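Local structure of beta-N-acetylhexosaminidase (5BU9) at residues Thr33-Gly38 against Ile304-Val309. The protein probably hydrolyses terminal non-reducing N-acetyl-D-hexosamine residues from N-acetyl-beta-D-hexosaminides, as a member of glycoside hydrolase family 3. Residues are numbered along the deposited sequence; the frame is centred on the assembly and turned at random.
Sequences TASHVG and IAAEMV
Ser35 and Val37 meet Ala306 and Val309 on the outside of the TIM-barrel-type domain of this family 3 glycosidase, where the end of one outer helix and the turn after it meet the start of another. The segment 33-38 is the end of helix 26-35 and the turn into strand 39-43; the segment 304-309 runs from Ile304 into the first turn of helix 305-318, which follows strand 296-298. Strand 15-20 pairs in parallel with both of these strands, so the contact joins early and late parts of the barrel's outer helical shell. Ala305 directs its methyl group at the 33-38 segment but stops short of close packing; it rests on Val17 of strand 15-20, which Val37 also touches. Ala306, one residue on, lies at the exposed edge, with its CB 3.9 Å from Ser35 OG. The serine hydroxyl is turned anti to its own carbonyl carbon (chi1 -71°), which carries OG out to Ala306, 3.8 Å from CA. A water donates to Ala306 O at 2.7 Å; it lies only 2.4 Å from Ser35 OG, unusually short, so a water bridge between the segments is doubtful. Val309, a turn further along, completes the buried side with its two branches divided between two partners. Its CG1, anti to the backbone N (chi1 168°), packs against the backbone of Ser35, while CG2 goes to Val37. The valine side chains approach at a slant, and the isopropyl group of Val309 also touches Phe15. His36, with positive phi (62°), leaves the helical path, and Val37 after it points toward helix 305-318. The closest approach of the contact is Val309 CG1 to Ser35 O at 3.6 Å, while the two valines touch through their CG2 methyls, 3.9 Å apart.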
loop_
_atom_site.group_PDB
_atom_site.type_symbol
_atom_site.label_atom_id
_atom_site.label_comp_id
_atom_site.label_asym_id
_atom_site.label_seq_id
_atom_site.Cartn_x
_atom_site.Cartn_y
_atom_site.Cartn_z
ATOM N N THR A 33 -1.139 -20.847 1.663
ATOM C CA THR A 33 -1.173 -22.252 1.237
ATOM C C THR A 33 -2.545 -22.663 0.727
ATOM O O THR A 33 -2.654 -23.292 -0.305
ATOM C CB THR A 33 -0.780 -23.206 2.388
ATOM O OG1 THR A 33 0.475 -22.799 2.919
ATOM C CG2 THR A 33 -0.627 -24.647 1.872
ATOM N N ALA A 34 -3.604 -22.300 1.441
ATOM C CA ALA A 34 -4.939 -22.768 1.061
ATOM C C ALA A 34 -5.663 -21.798 0.148
ATOM O O ALA A 34 -6.453 -22.229 -0.679
ATOM C CB ALA A 34 -5.774 -23.037 2.305
ATOM N N SER A 35 -5.392 -20.495 0.272
ATOM C CA SER A 35 -6.067 -19.519 -0.586
ATOM C C SER A 35 -5.149 -18.923 -1.681
ATOM O O SER A 35 -5.563 -18.055 -2.439
ATOM C CB SER A 35 -6.672 -18.398 0.273
ATOM O OG SER A 35 -7.782 -18.869 1.019
ATOM N N HIS A 36 -3.909 -19.383 -1.749
ATOM C CA HIS A 36 -2.945 -18.951 -2.779
ATOM C C HIS A 36 -2.625 -17.451 -2.709
ATOM O O HIS A 36 -2.169 -16.853 -3.700
ATOM C CB HIS A 36 -3.450 -19.330 -4.193
ATOM C CG HIS A 36 -4.001 -20.721 -4.280
ATOM N ND1 HIS A 36 -3.195 -21.833 -4.405
ATOM C CD2 HIS A 36 -5.276 -21.184 -4.227
ATOM C CE1 HIS A 36 -3.949 -22.923 -4.414
ATOM N NE2 HIS A 36 -5.214 -22.557 -4.318
ATOM N N VAL A 37 -2.844 -16.833 -1.551
ATOM C CA VAL A 37 -2.454 -15.427 -1.384
ATOM C C VAL A 37 -0.950 -15.251 -1.643
ATOM O O VAL A 37 -0.104 -16.039 -1.177
ATOM C CB VAL A 37 -2.843 -14.915 -0.001
ATOM C CG1 VAL A 37 -2.283 -13.514 0.238
ATOM C CG2 VAL A 37 -4.364 -14.907 0.103
ATOM N N GLY A 38 -0.619 -14.231 -2.420
ATOM C CA GLY A 38 0.713 -14.125 -2.992
ATOM C C GLY A 38 1.591 -13.035 -2.407
ATOM O O GLY A 38 2.753 -12.884 -2.809
ATOM N N ILE A 304 -10.492 -12.343 7.397
ATOM C CA ILE A 304 -11.480 -12.290 6.311
ATOM C C ILE A 304 -10.846 -12.430 4.921
ATOM O O ILE A 304 -11.536 -12.382 3.926
ATOM C CB ILE A 304 -12.310 -11.009 6.386
ATOM C CG1 ILE A 304 -11.401 -9.785 6.307
ATOM C CG2 ILE A 304 -13.202 -11.019 7.675
ATOM C CD1 ILE A 304 -12.141 -8.502 6.381
ATOM N N ALA A 305 -9.533 -12.614 4.844
ATOM C CA ALA A 305 -8.897 -12.748 3.549
ATOM C C ALA A 305 -9.445 -13.960 2.777
ATOM O O ALA A 305 -9.701 -13.865 1.589
ATOM C CB ALA A 305 -7.386 -12.857 3.707
ATOM N N ALA A 306 -9.611 -15.097 3.448
ATOM C CA ALA A 306 -10.041 -16.331 2.780
ATOM C C ALA A 306 -11.345 -16.139 2.031
ATOM O O ALA A 306 -11.444 -16.497 0.854
ATOM C CB ALA A 306 -10.187 -17.504 3.810
ATOM N N GLU A 307 -12.357 -15.588 2.705
ATOM C CA GLU A 307 -13.658 -15.437 2.048
ATOM C C GLU A 307 -13.633 -14.366 0.926
ATOM O O GLU A 307 -14.421 -14.449 -0.017
ATOM C CB GLU A 307 -14.731 -15.107 3.068
ATOM C CG GLU A 307 -14.800 -13.622 3.412
ATOM C CD GLU A 307 -15.478 -13.385 4.747
ATOM O OE1 GLU A 307 -16.495 -12.645 4.798
ATOM O OE2 GLU A 307 -14.987 -13.973 5.735
HETATM N N MSE A 308 -12.727 -13.381 1.017
HETATM C CA MSE A 308 -12.617 -12.376 -0.037
HETATM C C MSE A 308 -12.017 -12.997 -1.272
HETATM O O MSE A 308 -12.468 -12.768 -2.395
HETATM C CB MSE A 308 -11.763 -11.194 0.410
HETATM C CG MSE A 308 -12.402 -10.422 1.529
HETATM SE SE MSE A 308 -11.181 -9.131 2.373
HETATM C CE MSE A 308 -10.977 -7.919 0.942
ATOM N N VAL A 309 -10.969 -13.777 -1.061
ATOM C CA VAL A 309 -10.333 -14.489 -2.168
ATOM C C VAL A 309 -11.371 -15.367 -2.846
ATOM O O VAL A 309 -11.466 -15.374 -4.075
ATOM C CB VAL A 309 -9.118 -15.317 -1.695
ATOM C CG1 VAL A 309 -8.661 -16.274 -2.789
ATOM C CG2 VAL A 309 -7.974 -14.373 -1.304
HETATM O O HOH W 1 -10.000 -18.631 0.118
#